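Beta-2-microglobulin (Ctenopharyngodon idella, PDB 5H5Z) serves as the immunoglobulin-like light subunit of the MHC class I complex, where it probably helps to shape which peptides are presented. Local coordinates at residues P6-Y11 and L24-S29; N30-D35 and W61-T66; I36-L41 and L65-S70. The protein carries 1 engineered substitution. One frame throughout, in Å; residues are numbered along the deposited sequence.

Interaction 1 (P6-Y11 and L24-S29); sequences PKIQVY and LICYVS
Six main-chain hydrogen bonds join 6-11 and 24-29, neighbouring antiparallel strands of the immunoglobulin C1-set domain. They link the hydrogen-bonded pairs Lys-7/Ser-29, Gln-9/Tyr-27 and Tyr-11/Ile-25; the shortest, from Ile-25 N to Tyr-11 O at 2.7 Å, arrives almost along the carbonyl axis. Between them, at Ile-8/Val-28 and Val-10/Cys-26, CA-H groups point at carbonyl oxygens, as from Val-10 CA to Ile-25 O (3.3 Å).

Apolar contacts occupy the face bearing Ile-8, Val-10, Cys-26 and Val-28. Cys-26 SG, disulfide-bonded to Cys-81 of the other sheet, lies 3.8 Å from Ile-8 CG2, with Val-10 CG2 beside it.

On the other face Tyr-11 carries the aromatic contact. Its CG sits between backbone N and carbonyl carbon (chi1 51°), the crowded position, which swings the ring across Ile-25, so that Ile-25 CB stands over one face, 4.1 Å from the ring centroid. Tyr-27 CB meets the ring edge and comes within 3.5 Å of Tyr-11 OH.

Two polar ends reach the MHC class I antigen chain: Tyr-11 OH hydrogen-bonds Pro-228 O and Lys-7 NZ forms a salt bridge with Glu-225, both of that chain, while a water links Lys-7 NZ to Ser-29 OG. One face is thus hydrophobic and cross-linked, the other equipped to bind the partner subunit.

Interaction 2 (N30-D35 and W61-T66); sequences NFHPPD and WQFHLT
The ring of Phe-63 is sandwiched between a proline and a carbonyl oxygen, beside a G1 beta bulge at one end of the immunoglobulin beta-sandwich. Pro-34 CB stands over the centre of one face, 3.6 Å from the Phe-63 centroid, a CH-pi contact, while Trp-61 O lies above the opposite face, displaced toward the rim. At the edge, in plane, is Phe-31 O, with His-32 ND1 also near the ring plane. Phe-31 presents a face of its own: Phe-63 CB sits above it, 3.8 Å from the Phe-31 centroid. Leu-65 CD1 touches the Phe-31 edge at CZ, and Pro-33 O and Pro-34 C lie at that ring's edge, in plane. The two phenylalanine side chains cross at about a right angle, and the CB of Phe-63, not its ring, rests on Phe-31.

In the bulge, Asn-30 and Phe-31 both face Phe-63. Asn-30 takes up the left-handed conformation (phi 61°, psi 34°), and the chain turns a corner there. Phe-63 N gives a hydrogen bond of 2.9 Å to Phe-31 O; the return bond, from Phe-31 N to Phe-63 O, is straight but weak at 3.4 Å. Phe-31 holds CG between backbone N and carbonyl carbon (chi1 70°), which brings ring atom CD2 of Phe-31 to 3.2 Å from Phe-63 O, whereas Phe-63 has CG anti to its own carbonyl carbon and reaches Pro-34.

The peptide before Pro-33 is cis, within the turn that carries the chain to strand 36-42 of the other sheet, and Pro-33 O accepts a hydrogen bond from His-85. Gln-93 of the MHC class I antigen chain donates to Trp-61 O and packs on Phe-63. At the margin, Gln-62 NE2 lies 3.2 Å from Asn-30 CB.

Interaction 3 (I36-L41 and L65-S70); sequences ISIELL and LTKSVS
Lys-67 and Ile-38 slide past each other, and this overlap of oppositely directed side chains sets the centre of the contact between strands 36-41 and 65-70. Lys-67 leaves its strand with CG anti to the backbone N (chi1 -165°) and kinks at chi2 (138°). Lys-67 CB rests 3.8 Å from Ile-38 CG2, and Lys-67 CG lies alongside Leu-40 CG.

At the tip, Lys-67 NZ donates a hydrogen bond of 2.8 Å to Ile-38 O, in the carbonyl plane. Glu-39, bent at chi2, lies beside the lysine tip and forms only a long salt bridge, Glu-39 OE1 to Lys-67 NZ 3.8 Å; a water bridges the two more closely, donating to OE1 and accepting from NZ. An alanine in place of Lys-67 removes the donor to Ile-38 O and the charge beside Glu-39, and would probably loosen the packing over Ile-38 and Leu-40 and leave that carbonyl less well satisfied.

To one side of the lysine, Leu-40 CD1 passes Val-69 CG1 at 3.6 Å. To the other, Ile-36 and Leu-65 meet tip to tip, Ile-36 CG2 against Leu-65 CD1 at a tight 3.4 Å, and the Ile-38 side chain crosses that of Leu-65 obliquely, CD1 to CD1.

No backbone hydrogen bond joins the two strands, because they belong to different sheets; their axes approach to 7.5 Å and run 23° from parallel. Between the sheets Leu-40 also touches Cys-26 and Ile-38 touches Cys-81, the disulfide partners. Such face-to-face packing of two sheets is that of the immunoglobulin beta-sandwich.

The three contacts hold one beta-sandwich in different ways. Interaction 1 joins two strands within a sheet, interaction 3 packs that sheet against the other, and interaction 2 closes the end of the sandwich where strand 22-31 gives way to the turn before 36-42. Interaction 3 is core; interaction 1 is central but has one face toward the MHC class I antigen chain; the centre of interaction 2 lies about 13 Å from the centre of the chain, yet the contact is buried. Strand 22-31 serves interactions 1 and 2, strand 63-71 interactions 2 and 3. Backbone bonding accordingly dominates interaction 1, shrinks to a bulge with aromatic and proline packing in interaction 2, and yields to side-chain contacts in interaction 3.

Interaction 1 (P6-Y11 and L24-S29)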
# COMPACT_ATOMS: atom_id res chain seq x y z
N PRO B 6 9.84 -9.49 -5.17
CA PRO B 6 9.53 -8.12 -4.75
C PRO B 6 10.25 -7.02 -5.52
O PRO B 6 11.43 -7.16 -5.89
CB PRO B 6 9.97 -8.10 -3.28
CG PRO B 6 10.98 -9.19 -3.16
CD PRO B 6 10.49 -10.26 -4.10
N LYS B 7 9.52 -5.93 -5.77
CA LYS B 7 10.14 -4.66 -6.11
C LYS B 7 10.58 -4.06 -4.78
O LYS B 7 9.84 -4.10 -3.80
CB LYS B 7 9.16 -3.73 -6.82
CG LYS B 7 9.80 -2.46 -7.38
CD LYS B 7 8.77 -1.39 -7.71
CE LYS B 7 8.12 -1.60 -9.07
NZ LYS B 7 6.88 -0.77 -9.19
N ILE B 8 11.81 -3.54 -4.75
CA ILE B 8 12.41 -3.02 -3.52
C ILE B 8 12.91 -1.61 -3.76
O ILE B 8 13.78 -1.38 -4.60
CB ILE B 8 13.59 -3.89 -3.05
CG1 ILE B 8 13.18 -5.36 -2.94
CG2 ILE B 8 14.14 -3.37 -1.72
CD1 ILE B 8 14.34 -6.33 -2.83
N GLN B 9 12.34 -0.66 -3.02
CA GLN B 9 12.69 0.74 -3.18
C GLN B 9 13.07 1.33 -1.83
O GLN B 9 12.30 1.24 -0.86
CB GLN B 9 11.54 1.51 -3.83
CG GLN B 9 11.25 1.07 -5.25
CD GLN B 9 10.03 1.73 -5.85
OE1 GLN B 9 10.14 2.66 -6.65
NE2 GLN B 9 8.86 1.25 -5.47
N VAL B 10 14.26 1.93 -1.80
CA VAL B 10 14.85 2.45 -0.56
C VAL B 10 15.06 3.95 -0.72
O VAL B 10 15.71 4.39 -1.67
CB VAL B 10 16.19 1.74 -0.24
CG1 VAL B 10 16.67 2.11 1.17
CG2 VAL B 10 16.04 0.24 -0.36
N TYR B 11 14.50 4.71 0.21
CA TYR B 11 14.49 6.17 0.13
C TYR B 11 14.29 6.77 1.51
O TYR B 11 14.01 6.06 2.48
CB TYR B 11 13.40 6.66 -0.84
CG TYR B 11 12.02 6.07 -0.58
CD1 TYR B 11 11.68 4.80 -1.05
CD2 TYR B 11 11.05 6.80 0.11
CE1 TYR B 11 10.42 4.27 -0.82
CE2 TYR B 11 9.78 6.28 0.34
CZ TYR B 11 9.47 5.01 -0.13
OH TYR B 11 8.23 4.47 0.09
N LEU B 24 14.32 6.57 7.25
CA LEU B 24 14.73 5.65 6.22
C LEU B 24 13.58 4.70 5.92
O LEU B 24 13.05 4.07 6.83
CB LEU B 24 15.96 4.88 6.68
CG LEU B 24 16.55 3.83 5.74
CD1 LEU B 24 17.12 4.44 4.46
CD2 LEU B 24 17.60 3.02 6.49
N ILE B 25 13.22 4.59 4.65
CA ILE B 25 12.06 3.82 4.23
C ILE B 25 12.43 2.79 3.18
O ILE B 25 13.13 3.09 2.20
CB ILE B 25 10.94 4.75 3.67
CG1 ILE B 25 10.54 5.80 4.72
CG2 ILE B 25 9.75 3.93 3.19
CD1 ILE B 25 9.74 6.96 4.16
N CYS B 26 11.96 1.56 3.40
CA CYS B 26 12.09 0.51 2.40
C CYS B 26 10.70 0.01 2.03
O CYS B 26 10.02 -0.61 2.84
CB CYS B 26 12.99 -0.61 2.91
SG CYS B 26 13.28 -1.96 1.75
N TYR B 27 10.28 0.32 0.80
CA TYR B 27 8.99 -0.10 0.27
C TYR B 27 9.16 -1.35 -0.57
O TYR B 27 9.85 -1.34 -1.60
CB TYR B 27 8.37 1.02 -0.56
CG TYR B 27 6.98 0.73 -1.10
CD1 TYR B 27 5.95 0.27 -0.25
CD2 TYR B 27 6.67 0.95 -2.44
CE1 TYR B 27 4.68 0.02 -0.75
CE2 TYR B 27 5.40 0.71 -2.94
CZ TYR B 27 4.42 0.24 -2.09
OH TYR B 27 3.16 0.01 -2.60
N VAL B 28 8.54 -2.43 -0.11
CA VAL B 28 8.67 -3.74 -0.75
C VAL B 28 7.30 -4.13 -1.31
O VAL B 28 6.34 -4.29 -0.55
CB VAL B 28 9.20 -4.79 0.25
CG1 VAL B 28 9.36 -6.15 -0.41
CG2 VAL B 28 10.53 -4.32 0.85
N SER B 29 7.19 -4.25 -2.63
CA SER B 29 5.89 -4.38 -3.26
C SER B 29 5.87 -5.43 -4.37
O SER B 29 6.91 -5.98 -4.72
CB SER B 29 5.46 -3.03 -3.83
OG SER B 29 6.36 -2.61 -4.85
O HOH W 1 5.18 -0.96 -6.59

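Interaction 2 (N30-D35 and W61-T66)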
# COMPACT_ATOMS: atom_id res chain seq x y z
N ASN B 30 4.68 -5.70 -4.90
CA ASN B 30 4.51 -6.58 -6.06
C ASN B 30 4.99 -8.01 -5.83
O ASN B 30 5.48 -8.66 -6.76
CB ASN B 30 5.20 -5.98 -7.30
CG ASN B 30 4.59 -4.66 -7.75
OD1 ASN B 30 3.47 -4.31 -7.36
ND2 ASN B 30 5.32 -3.93 -8.58
N PHE B 31 4.84 -8.52 -4.61
CA PHE B 31 5.38 -9.85 -4.30
C PHE B 31 4.34 -10.89 -3.86
O PHE B 31 3.33 -10.55 -3.26
CB PHE B 31 6.54 -9.77 -3.30
CG PHE B 31 6.14 -9.38 -1.90
CD1 PHE B 31 5.79 -10.35 -0.96
CD2 PHE B 31 6.14 -8.05 -1.51
CE1 PHE B 31 5.44 -10.00 0.33
CE2 PHE B 31 5.79 -7.69 -0.22
CZ PHE B 31 5.43 -8.66 0.70
N HIS B 32 4.62 -12.14 -4.20
CA HIS B 32 3.80 -13.30 -3.81
C HIS B 32 4.71 -14.52 -3.85
O HIS B 32 5.50 -14.65 -4.78
CB HIS B 32 2.63 -13.49 -4.78
CG HIS B 32 1.87 -14.77 -4.57
ND1 HIS B 32 0.87 -14.90 -3.63
CD2 HIS B 32 1.98 -15.98 -5.18
CE1 HIS B 32 0.39 -16.13 -3.67
NE2 HIS B 32 1.05 -16.80 -4.60
N PRO B 33 4.60 -15.44 -2.86
CA PRO B 33 3.70 -15.45 -1.69
C PRO B 33 4.11 -14.45 -0.59
O PRO B 33 5.16 -13.82 -0.70
CB PRO B 33 3.79 -16.90 -1.20
CG PRO B 33 5.15 -17.35 -1.60
CD PRO B 33 5.44 -16.66 -2.91
N PRO B 34 3.27 -14.30 0.46
CA PRO B 34 3.43 -13.21 1.43
C PRO B 34 4.60 -13.31 2.41
O PRO B 34 5.07 -12.28 2.88
CB PRO B 34 2.10 -13.22 2.19
CG PRO B 34 1.59 -14.61 2.06
CD PRO B 34 2.04 -15.08 0.70
N ASP B 35 5.04 -14.53 2.73
CA ASP B 35 6.14 -14.71 3.68
C ASP B 35 7.41 -14.04 3.18
O ASP B 35 7.87 -14.31 2.07
CB ASP B 35 6.39 -16.19 3.95
CG ASP B 35 6.79 -16.46 5.39
OD1 ASP B 35 7.88 -16.03 5.80
OD2 ASP B 35 5.98 -17.10 6.10
N TRP B 61 -3.68 -8.56 -6.44
CA TRP B 61 -3.41 -9.53 -5.36
C TRP B 61 -1.99 -9.54 -4.79
O TRP B 61 -1.74 -10.22 -3.79
CB TRP B 61 -3.79 -10.96 -5.79
CG TRP B 61 -5.18 -11.08 -6.32
CD1 TRP B 61 -5.56 -11.26 -7.61
CD2 TRP B 61 -6.38 -11.01 -5.55
NE1 TRP B 61 -6.94 -11.33 -7.70
CE2 TRP B 61 -7.46 -11.16 -6.44
CE3 TRP B 61 -6.65 -10.84 -4.18
CZ2 TRP B 61 -8.79 -11.16 -6.02
CZ3 TRP B 61 -7.97 -10.83 -3.76
CH2 TRP B 61 -9.02 -10.99 -4.68
N GLN B 62 -1.07 -8.82 -5.41
CA GLN B 62 0.32 -8.82 -4.95
C GLN B 62 0.47 -8.01 -3.67
O GLN B 62 -0.20 -6.98 -3.49
CB GLN B 62 1.26 -8.31 -6.05
CG GLN B 62 1.19 -9.13 -7.34
CD GLN B 62 2.12 -8.64 -8.43
OE1 GLN B 62 2.51 -9.40 -9.31
NE2 GLN B 62 2.47 -7.36 -8.39
N PHE B 63 1.34 -8.48 -2.78
CA PHE B 63 1.50 -7.92 -1.44
C PHE B 63 2.47 -6.74 -1.42
O PHE B 63 3.34 -6.62 -2.28
CB PHE B 63 2.00 -9.01 -0.48
CG PHE B 63 1.03 -10.13 -0.29
CD1 PHE B 63 -0.01 -10.01 0.62
CD2 PHE B 63 1.16 -11.32 -1.01
CE1 PHE B 63 -0.91 -11.06 0.81
CE2 PHE B 63 0.26 -12.37 -0.83
CZ PHE B 63 -0.77 -12.23 0.09
N HIS B 64 2.31 -5.87 -0.43
CA HIS B 64 3.25 -4.78 -0.22
C HIS B 64 3.46 -4.55 1.28
O HIS B 64 2.54 -4.74 2.08
CB HIS B 64 2.82 -3.49 -0.93
CG HIS B 64 1.53 -2.91 -0.42
ND1 HIS B 64 1.48 -1.84 0.44
CD2 HIS B 64 0.24 -3.27 -0.65
CE1 HIS B 64 0.22 -1.55 0.72
NE2 HIS B 64 -0.55 -2.41 0.07
N LEU B 65 4.69 -4.20 1.63
CA LEU B 65 5.05 -3.86 3.00
C LEU B 65 5.98 -2.67 3.02
O LEU B 65 6.75 -2.45 2.08
CB LEU B 65 5.75 -5.03 3.69
CG LEU B 65 4.94 -6.30 3.99
CD1 LEU B 65 5.89 -7.44 4.31
CD2 LEU B 65 3.96 -6.09 5.14
N THR B 66 5.91 -1.89 4.10
CA THR B 66 6.83 -0.79 4.30
C THR B 66 7.57 -0.99 5.62
O THR B 66 6.96 -1.18 6.67
CB THR B 66 6.10 0.57 4.29
OG1 THR B 66 5.38 0.71 3.06
CG2 THR B 66 7.09 1.72 4.42

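Interaction 3 (I36-L41 and L65-S70)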
# COMPACT_ATOMS: atom_id res chain seq x y z
N ILE B 36 7.96 -13.16 4.01
CA ILE B 36 9.10 -12.34 3.61
C ILE B 36 9.86 -11.83 4.84
O ILE B 36 9.29 -11.70 5.93
CB ILE B 36 8.65 -11.17 2.70
CG1 ILE B 36 9.83 -10.59 1.90
CG2 ILE B 36 7.92 -10.09 3.50
CD1 ILE B 36 9.41 -9.91 0.61
N SER B 37 11.15 -11.56 4.65
CA SER B 37 12.00 -10.94 5.66
C SER B 37 12.50 -9.61 5.13
O SER B 37 13.09 -9.55 4.04
CB SER B 37 13.19 -11.86 5.99
OG SER B 37 14.07 -11.25 6.92
N ILE B 38 12.27 -8.54 5.88
CA ILE B 38 12.79 -7.21 5.54
C ILE B 38 13.55 -6.65 6.73
O ILE B 38 13.04 -6.64 7.85
CB ILE B 38 11.67 -6.22 5.13
CG1 ILE B 38 10.79 -6.80 4.01
CG2 ILE B 38 12.28 -4.89 4.69
CD1 ILE B 38 9.45 -6.11 3.86
N GLU B 39 14.79 -6.21 6.50
CA GLU B 39 15.61 -5.62 7.55
C GLU B 39 16.30 -4.37 7.04
O GLU B 39 16.79 -4.35 5.91
CB GLU B 39 16.66 -6.62 8.05
CG GLU B 39 16.10 -7.85 8.78
CD GLU B 39 15.38 -7.52 10.09
OE1 GLU B 39 15.42 -6.36 10.55
OE2 GLU B 39 14.77 -8.45 10.67
N LEU B 40 16.31 -3.32 7.85
CA LEU B 40 17.08 -2.12 7.52
C LEU B 40 18.46 -2.22 8.17
O LEU B 40 18.57 -2.66 9.32
CB LEU B 40 16.35 -0.85 7.97
CG LEU B 40 14.97 -0.59 7.34
CD1 LEU B 40 14.29 0.60 8.00
CD2 LEU B 40 15.07 -0.36 5.84
N LEU B 41 19.50 -1.82 7.44
CA LEU B 41 20.87 -1.97 7.92
C LEU B 41 21.65 -0.66 7.95
O LEU B 41 21.52 0.17 7.05
CB LEU B 41 21.64 -2.98 7.06
CG LEU B 41 20.95 -4.28 6.62
CD1 LEU B 41 21.87 -5.05 5.68
CD2 LEU B 41 20.53 -5.15 7.80
N LEU B 65 4.69 -4.20 1.63
CA LEU B 65 5.05 -3.86 3.00
C LEU B 65 5.98 -2.67 3.02
O LEU B 65 6.75 -2.45 2.08
CB LEU B 65 5.75 -5.03 3.69
CG LEU B 65 4.94 -6.30 3.99
CD1 LEU B 65 5.89 -7.44 4.31
CD2 LEU B 65 3.96 -6.09 5.14
N THR B 66 5.91 -1.89 4.10
CA THR B 66 6.83 -0.79 4.30
C THR B 66 7.57 -0.99 5.62
O THR B 66 6.96 -1.18 6.67
CB THR B 66 6.10 0.57 4.29
OG1 THR B 66 5.38 0.71 3.06
CG2 THR B 66 7.09 1.72 4.42
N LYS B 67 8.90 -0.99 5.55
CA LYS B 67 9.72 -0.95 6.76
C LYS B 67 10.38 0.41 6.85
O LYS B 67 10.86 0.94 5.85
CB LYS B 67 10.77 -2.05 6.76
CG LYS B 67 11.38 -2.28 8.13
CD LYS B 67 11.53 -3.76 8.38
CE LYS B 67 11.62 -4.09 9.85
NZ LYS B 67 11.76 -5.56 10.04
N SER B 68 10.39 0.99 8.05
CA SER B 68 10.96 2.32 8.26
C SER B 68 11.57 2.44 9.65
O SER B 68 11.22 1.68 10.55
CB SER B 68 9.89 3.40 8.05
OG SER B 68 8.82 3.27 8.97
N VAL B 69 12.51 3.37 9.79
CA VAL B 69 13.11 3.69 11.08
C VAL B 69 13.71 5.09 11.03
O VAL B 69 14.07 5.57 9.95
CB VAL B 69 14.19 2.65 11.50
CG1 VAL B 69 15.44 2.76 10.63
CG2 VAL B 69 14.54 2.78 12.97
N SER B 70 13.77 5.75 12.18
CA SER B 70 14.44 7.05 12.28
C SER B 70 15.93 6.88 11.99
O SER B 70 16.54 5.90 12.42
CB SER B 70 14.25 7.64 13.68
OG SER B 70 15.09 8.77 13.88
O HOH W 2 13.29 -5.51 12.28